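Chromosomal replication initiator protein DnaA (Aquifex aeolicus, PDB 1L8Q) binds ATP through its AAA+ domain and probably recognises the replication origin oriC to start and regulate chromosomal DNA replication. Local coordinates at residues R171-L184 with L194-I208. Numbering follows the deposited sequence.
Sequences RFKIIKEKLKEFNL and LLENTKNVREIEGKI. With ADP (adenosine-5'-diphosphate), chain C.
Lys178 lies as a knob in a hole formed by Val201, Ile204, Glu205 and Ile208. Its CB meets Ile208 CD1 and Ile204 CG2. Its CG stays on Ile204, with Lys178 CG 4.0 Å from Ile204 CG2. The chain then bends at chi2 (-52°), which sends the outer carbons along the helix 201-214 surface toward Glu205. CD comes near Glu205 OE2, and CE touches that oxygen and Val201 CG1. At the tip, Lys178 NZ forms a salt bridge to Glu205 OE2 at 2.8 Å, nearly in line with the C-O bond. The same nitrogen forms a second salt bridge to Glu181 OE2, on its syn side but tilted out of the carboxylate plane. One ammonium group thus ties two carboxylates, and its charge would be expected to ease their mutual repulsion. The ring of Phe182 turns an edge to Glu205 OE2, and Phe182 CB packs on Ile208 CG2.

Deeper in, Ile175 and Ile204 cross at about a right angle, with Ile175 CG1 3.5 Å from Ile204 CD1. Ile175 CD1 reaches Leu194 CB and Leu195 CD2. At the far end, Arg171 NH1 donates a nearly straight hydrogen bond (171°) to Leu195 O, on a lone pair in the carbonyl plane. Arg171 NH2 is held by Asn168.

Ile174 CG2 touches Val201 CG2 at 3.6 Å, and both residues line the ADP pocket. Ile174 CD1 lies 3.6 Å from ADP N3, while Val201 CB faces the ribose oxygen O4'. Segments 171-181 and 201-208, on helices 168-181 and 201-214, run at 39°, and helix 188-197 covers Phe172 and Leu179. This helical bundle, the lid of the AAA+ fold, follows strand 160-163 of the parallel sheet, closes over the adenosine end of ADP, and leads into helix 216-241 of the DNA-binding domain.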
loop_
_atom_site.group_PDB
_atom_site.type_symbol
_atom_site.label_atom_id
_atom_site.label_comp_id
_atom_site.label_asym_id
_atom_site.label_seq_id
_atom_site.Cartn_x
_atom_site.Cartn_y
_atom_site.Cartn_z
ATOM N N ARG A 171 0.279 -13.178 7.363
ATOM C CA ARG A 171 1.630 -12.623 7.418
ATOM C C ARG A 171 2.558 -13.644 8.062
ATOM O O ARG A 171 3.635 -13.936 7.565
ATOM C CB ARG A 171 1.665 -11.353 8.267
ATOM C CG ARG A 171 1.461 -10.081 7.504
ATOM C CD ARG A 171 1.834 -8.818 8.270
ATOM N NE ARG A 171 1.003 -8.649 9.455
ATOM C CZ ARG A 171 1.493 -8.454 10.666
ATOM N NH1 ARG A 171 2.811 -8.391 10.839
ATOM N NH2 ARG A 171 0.677 -8.320 11.701
ATOM N N PHE A 172 2.115 -14.170 9.192
ATOM C CA PHE A 172 2.848 -15.169 9.915
ATOM C C PHE A 172 3.357 -16.259 8.974
ATOM O O PHE A 172 4.560 -16.523 8.914
ATOM C CB PHE A 172 1.959 -15.764 11.010
ATOM C CG PHE A 172 2.599 -16.861 11.791
ATOM C CD1 PHE A 172 3.677 -16.607 12.612
ATOM C CD2 PHE A 172 2.098 -18.153 11.728
ATOM C CE1 PHE A 172 4.276 -17.638 13.361
ATOM C CE2 PHE A 172 2.680 -19.196 12.464
ATOM C CZ PHE A 172 3.776 -18.933 13.286
ATOM N N LYS A 173 2.450 -16.895 8.243
ATOM C CA LYS A 173 2.868 -17.935 7.318
ATOM C C LYS A 173 3.841 -17.356 6.282
ATOM O O LYS A 173 4.875 -17.968 5.977
ATOM C CB LYS A 173 1.664 -18.596 6.651
ATOM C CG LYS A 173 0.724 -19.261 7.643
ATOM C CD LYS A 173 -0.273 -20.160 6.963
ATOM C CE LYS A 173 -1.322 -20.643 7.937
ATOM N NZ LYS A 173 -2.448 -21.319 7.221
ATOM N N ILE A 174 3.527 -16.172 5.761
ATOM C CA ILE A 174 4.405 -15.552 4.786
ATOM C C ILE A 174 5.796 -15.343 5.412
ATOM O O ILE A 174 6.828 -15.760 4.863
ATOM C CB ILE A 174 3.804 -14.250 4.266
ATOM C CG1 ILE A 174 2.620 -14.560 3.351
ATOM C CG2 ILE A 174 4.842 -13.461 3.506
ATOM C CD1 ILE A 174 1.906 -13.318 2.804
ATOM N N ILE A 175 5.816 -14.748 6.587
ATOM C CA ILE A 175 7.069 -14.514 7.271
ATOM C C ILE A 175 7.917 -15.781 7.336
ATOM O O ILE A 175 9.126 -15.743 7.119
ATOM C CB ILE A 175 6.804 -13.940 8.664
ATOM C CG1 ILE A 175 6.457 -12.447 8.556
ATOM C CG2 ILE A 175 7.986 -14.142 9.549
ATOM C CD1 ILE A 175 5.808 -11.872 9.815
ATOM N N LYS A 176 7.293 -16.912 7.633
ATOM C CA LYS A 176 8.026 -18.163 7.651
ATOM C C LYS A 176 8.581 -18.452 6.279
ATOM O O LYS A 176 9.734 -18.832 6.157
ATOM C CB LYS A 176 7.144 -19.317 8.062
ATOM C CG LYS A 176 6.938 -19.500 9.560
ATOM C CD LYS A 176 5.674 -20.327 9.755
ATOM C CE LYS A 176 5.568 -20.921 11.126
ATOM N NZ LYS A 176 4.434 -21.902 11.178
ATOM N N GLU A 177 7.773 -18.287 5.237
ATOM C CA GLU A 177 8.275 -18.564 3.888
ATOM C C GLU A 177 9.476 -17.675 3.584
ATOM O O GLU A 177 10.492 -18.156 3.126
ATOM C CB GLU A 177 7.170 -18.479 2.799
ATOM C CG GLU A 177 6.591 -19.850 2.388
ATOM C CD GLU A 177 5.248 -19.783 1.616
ATOM O OE1 GLU A 177 5.065 -18.874 0.748
ATOM O OE2 GLU A 177 4.370 -20.664 1.862
ATOM N N LYS A 178 9.365 -16.392 3.912
ATOM C CA LYS A 178 10.416 -15.413 3.632
ATOM C C LYS A 178 11.722 -15.743 4.339
ATOM O O LYS A 178 12.808 -15.657 3.755
ATOM C CB LYS A 178 9.950 -14.008 4.014
ATOM C CG LYS A 178 8.946 -13.421 3.044
ATOM C CD LYS A 178 9.476 -13.499 1.635
ATOM C CE LYS A 178 8.443 -13.079 0.625
ATOM N NZ LYS A 178 9.088 -12.795 -0.671
ATOM N N LEU A 179 11.624 -16.121 5.602
ATOM C CA LEU A 179 12.808 -16.501 6.341
ATOM C C LEU A 179 13.542 -17.689 5.680
ATOM O O LEU A 179 14.764 -17.705 5.638
ATOM C CB LEU A 179 12.476 -16.767 7.809
ATOM C CG LEU A 179 12.189 -15.499 8.639
ATOM C CD1 LEU A 179 11.684 -15.868 10.024
ATOM C CD2 LEU A 179 13.406 -14.557 8.738
ATOM N N LYS A 180 12.807 -18.668 5.151
ATOM C CA LYS A 180 13.436 -19.738 4.374
ATOM C C LYS A 180 13.993 -19.222 3.046
ATOM O O LYS A 180 15.043 -19.667 2.615
ATOM C CB LYS A 180 12.458 -20.860 4.087
ATOM C CG LYS A 180 12.273 -21.845 5.211
ATOM C CD LYS A 180 10.829 -22.364 5.233
ATOM C CE LYS A 180 10.617 -23.368 6.372
ATOM N NZ LYS A 180 9.151 -23.548 6.667
ATOM N N GLU A 181 13.282 -18.299 2.394
ATOM C CA GLU A 181 13.767 -17.701 1.143
ATOM C C GLU A 181 15.147 -17.081 1.336
ATOM O O GLU A 181 16.042 -17.272 0.530
ATOM C CB GLU A 181 12.829 -16.589 0.667
ATOM C CG GLU A 181 11.955 -16.926 -0.506
ATOM C CD GLU A 181 11.416 -15.684 -1.204
ATOM O OE1 GLU A 181 12.197 -15.037 -1.936
ATOM O OE2 GLU A 181 10.207 -15.374 -1.037
ATOM N N PHE A 182 15.296 -16.314 2.407
ATOM C CA PHE A 182 16.510 -15.555 2.623
ATOM C C PHE A 182 17.481 -16.221 3.602
ATOM O O PHE A 182 18.409 -15.593 4.122
ATOM C CB PHE A 182 16.166 -14.105 2.994
ATOM C CG PHE A 182 15.492 -13.367 1.891
ATOM C CD1 PHE A 182 16.234 -12.823 0.844
ATOM C CD2 PHE A 182 14.102 -13.274 1.845
ATOM C CE1 PHE A 182 15.592 -12.164 -0.221
ATOM C CE2 PHE A 182 13.467 -12.615 0.803
ATOM C CZ PHE A 182 14.208 -12.059 -0.231
ATOM N N ASN A 183 17.287 -17.518 3.798
ATOM C CA ASN A 183 18.176 -18.308 4.625
ATOM C C ASN A 183 18.345 -17.784 6.046
ATOM O O ASN A 183 19.462 -17.536 6.508
ATOM C CB ASN A 183 19.533 -18.471 3.959
ATOM C CG ASN A 183 20.467 -19.390 4.761
ATOM O OD1 ASN A 183 20.015 -20.360 5.356
ATOM N ND2 ASN A 183 21.766 -19.067 4.793
ATOM N N LEU A 184 17.239 -17.576 6.735
ATOM C CA LEU A 184 17.320 -17.250 8.134
ATOM C C LEU A 184 16.625 -18.359 8.868
ATOM O O LEU A 184 16.048 -19.251 8.259
ATOM C CB LEU A 184 16.729 -15.889 8.441
ATOM C CG LEU A 184 17.598 -14.750 7.898
ATOM C CD1 LEU A 184 16.986 -13.400 8.192
ATOM C CD2 LEU A 184 18.993 -14.838 8.460
ATOM N N LEU A 194 9.147 -9.718 13.493
ATOM C CA LEU A 194 8.599 -9.375 12.214
ATOM C C LEU A 194 7.078 -9.173 12.296
ATOM O O LEU A 194 6.534 -8.277 11.635
ATOM C CB LEU A 194 8.983 -10.431 11.181
ATOM C CG LEU A 194 10.491 -10.510 10.921
ATOM C CD1 LEU A 194 10.852 -11.741 10.124
ATOM C CD2 LEU A 194 11.017 -9.232 10.241
ATOM N N LEU A 195 6.398 -9.976 13.123
ATOM C CA LEU A 195 4.954 -9.838 13.260
ATOM C C LEU A 195 4.618 -8.459 13.771
ATOM O O LEU A 195 3.773 -7.764 13.200
ATOM C CB LEU A 195 4.371 -10.884 14.197
ATOM C CG LEU A 195 3.928 -12.222 13.591
ATOM C CD1 LEU A 195 3.158 -13.029 14.644
ATOM C CD2 LEU A 195 3.078 -12.026 12.333
ATOM N N GLU A 196 5.305 -8.051 14.832
ATOM C CA GLU A 196 5.059 -6.755 15.431
ATOM C C GLU A 196 5.443 -5.560 14.566
ATOM O O GLU A 196 4.854 -4.502 14.707
ATOM C CB GLU A 196 5.737 -6.637 16.795
ATOM C CG GLU A 196 4.840 -6.995 17.983
ATOM C CD GLU A 196 3.633 -6.052 18.164
ATOM O OE1 GLU A 196 3.360 -5.216 17.269
ATOM O OE2 GLU A 196 2.947 -6.153 19.216
ATOM N N ASN A 197 6.405 -5.718 13.663
ATOM C CA ASN A 197 6.891 -4.554 12.921
ATOM C C ASN A 197 6.692 -4.516 11.411
ATOM O O ASN A 197 7.405 -3.793 10.726
ATOM C CB ASN A 197 8.348 -4.293 13.252
ATOM C CG ASN A 197 8.560 -4.007 14.729
ATOM O OD1 ASN A 197 8.655 -2.855 15.140
ATOM N ND2 ASN A 197 8.628 -5.059 15.533
ATOM N N THR A 198 5.718 -5.259 10.895
ATOM C CA THR A 198 5.462 -5.245 9.469
ATOM C C THR A 198 4.014 -5.562 9.131
ATOM O O THR A 198 3.308 -6.208 9.909
ATOM C CB THR A 198 6.406 -6.223 8.731
ATOM O OG1 THR A 198 6.039 -7.574 9.022
ATOM C CG2 THR A 198 7.815 -6.120 9.256
ATOM N N LYS A 199 3.583 -5.111 7.951
ATOM C CA LYS A 199 2.226 -5.333 7.475
ATOM C C LYS A 199 2.274 -5.840 6.033
ATOM O O LYS A 199 1.359 -6.506 5.563
ATOM C CB LYS A 199 1.447 -4.029 7.540
ATOM C CG LYS A 199 2.105 -2.880 6.785
ATOM C CD LYS A 199 1.089 -1.794 6.387
ATOM C CE LYS A 199 1.791 -0.558 5.809
ATOM N NZ LYS A 199 0.899 0.249 4.920
ATOM N N ASN A 200 3.370 -5.514 5.355
ATOM C CA ASN A 200 3.603 -5.809 3.948
ATOM C C ASN A 200 4.647 -6.899 3.846
ATOM O O ASN A 200 5.291 -7.213 4.812
ATOM C CB ASN A 200 4.238 -4.575 3.295
ATOM C CG ASN A 200 3.276 -3.778 2.519
ATOM O OD1 ASN A 200 2.416 -4.329 1.834
ATOM N ND2 ASN A 200 3.404 -2.441 2.587
ATOM N N VAL A 201 4.854 -7.416 2.641
ATOM C CA VAL A 201 5.989 -8.248 2.357
ATOM C C VAL A 201 7.180 -7.312 2.100
ATOM O O VAL A 201 8.338 -7.675 2.340
ATOM C CB VAL A 201 5.748 -9.123 1.114
ATOM C CG1 VAL A 201 7.022 -9.276 0.298
ATOM C CG2 VAL A 201 5.235 -10.473 1.521
ATOM N N ARG A 202 6.889 -6.110 1.611
ATOM C CA ARG A 202 7.919 -5.110 1.368
ATOM C C ARG A 202 8.652 -4.766 2.669
ATOM O O ARG A 202 9.866 -4.645 2.694
ATOM C CB ARG A 202 7.312 -3.842 0.758
ATOM C CG ARG A 202 8.316 -2.930 0.089
ATOM C CD ARG A 202 7.809 -1.502 -0.186
ATOM N NE ARG A 202 6.897 -1.403 -1.339
ATOM C CZ ARG A 202 7.193 -1.798 -2.582
ATOM N NH1 ARG A 202 8.380 -2.339 -2.857
ATOM N NH2 ARG A 202 6.296 -1.653 -3.551
ATOM N N GLU A 203 7.901 -4.613 3.749
ATOM C CA GLU A 203 8.480 -4.268 5.038
ATOM C C GLU A 203 9.205 -5.477 5.622
ATOM O O GLU A 203 10.227 -5.348 6.299
ATOM C CB GLU A 203 7.393 -3.740 5.996
ATOM C CG GLU A 203 6.745 -2.450 5.507
ATOM C CD GLU A 203 5.570 -2.012 6.362
ATOM O OE1 GLU A 203 5.273 -2.719 7.354
ATOM O OE2 GLU A 203 4.938 -0.964 6.039
ATOM N N ILE A 204 8.677 -6.656 5.344
ATOM C CA ILE A 204 9.292 -7.883 5.800
ATOM C C ILE A 204 10.654 -8.054 5.131
ATOM O O ILE A 204 11.633 -8.370 5.779
ATOM C CB ILE A 204 8.379 -9.076 5.487
ATOM C CG1 ILE A 204 7.135 -9.031 6.371
ATOM C CG2 ILE A 204 9.110 -10.373 5.697
ATOM C CD1 ILE A 204 6.113 -10.089 6.029
ATOM N N GLU A 205 10.711 -7.843 3.823
ATOM C CA GLU A 205 11.977 -7.939 3.113
ATOM C C GLU A 205 12.935 -6.819 3.547
ATOM O O GLU A 205 14.143 -7.034 3.677
ATOM C CB GLU A 205 11.755 -7.963 1.596
ATOM C CG GLU A 205 11.362 -9.346 1.114
ATOM C CD GLU A 205 11.115 -9.434 -0.369
ATOM O OE1 GLU A 205 11.348 -8.439 -1.086
ATOM O OE2 GLU A 205 10.669 -10.516 -0.817
ATOM N N GLY A 206 12.385 -5.637 3.799
ATOM C CA GLY A 206 13.172 -4.533 4.312
ATOM C C GLY A 206 13.846 -4.883 5.636
ATOM O O GLY A 206 15.046 -4.647 5.822
ATOM N N LYS A 207 13.083 -5.440 6.568
ATOM C CA LYS A 207 13.664 -5.858 7.840
ATOM C C LYS A 207 14.686 -6.969 7.625
ATOM O O LYS A 207 15.764 -6.943 8.204
ATOM C CB LYS A 207 12.591 -6.336 8.819
ATOM C CG LYS A 207 11.736 -5.231 9.387
ATOM C CD LYS A 207 12.560 -4.135 9.978
ATOM C CE LYS A 207 11.662 -3.099 10.641
ATOM N NZ LYS A 207 12.356 -1.805 10.891
ATOM N N ILE A 208 14.353 -7.938 6.775
ATOM C CA ILE A 208 15.258 -9.046 6.528
ATOM C C ILE A 208 16.592 -8.549 5.959
ATOM O O ILE A 208 17.645 -9.006 6.392
ATOM C CB ILE A 208 14.597 -10.113 5.630
ATOM C CG1 ILE A 208 13.646 -10.990 6.468
ATOM C CG2 ILE A 208 15.619 -10.967 4.977
ATOM C CD1 ILE A 208 12.729 -11.897 5.655
HETATM P PB ADP C . -0.856 -5.362 -3.770
HETATM O O1B ADP C . -0.940 -5.613 -5.283
HETATM O O2B ADP C . -2.165 -5.491 -3.047
HETATM O O3B ADP C . -0.062 -4.146 -3.409
HETATM P PA ADP C . 0.781 -7.522 -4.181
HETATM O O1A ADP C . -0.147 -8.459 -4.932
HETATM O O2A ADP C . 1.604 -6.636 -5.101
HETATM O O3A ADP C . -0.032 -6.579 -3.189
HETATM O "O5'" ADP C . 1.704 -8.361 -3.192
HETATM C "C5'" ADP C . 2.720 -7.726 -2.437
HETATM C "C4'" ADP C . 3.725 -8.803 -2.114
HETATM O "O4'" ADP C . 3.225 -9.651 -1.060
HETATM C "C3'" ADP C . 3.907 -9.696 -3.320
HETATM O "O3'" ADP C . 5.258 -10.131 -3.267
HETATM C "C2'" ADP C . 2.969 -10.849 -3.037
HETATM O "O2'" ADP C . 3.280 -12.075 -3.677
HETATM C "C1'" ADP C . 3.044 -10.985 -1.541
HETATM N N9 ADP C . 1.754 -11.525 -1.093
HETATM C C8 ADP C . 0.596 -10.837 -0.960
HETATM N N7 ADP C . -0.398 -11.668 -0.525
HETATM C C5 ADP C . 0.122 -12.894 -0.401
HETATM C C6 ADP C . -0.371 -14.217 0.005
HETATM N N6 ADP C . -1.650 -14.405 0.369
HETATM N N1 ADP C . 0.493 -15.239 0.003
HETATM C C2 ADP C . 1.785 -15.080 -0.350
HETATM N N3 ADP C . 2.295 -13.894 -0.727
HETATM C C4 ADP C . 1.532 -12.798 -0.773
#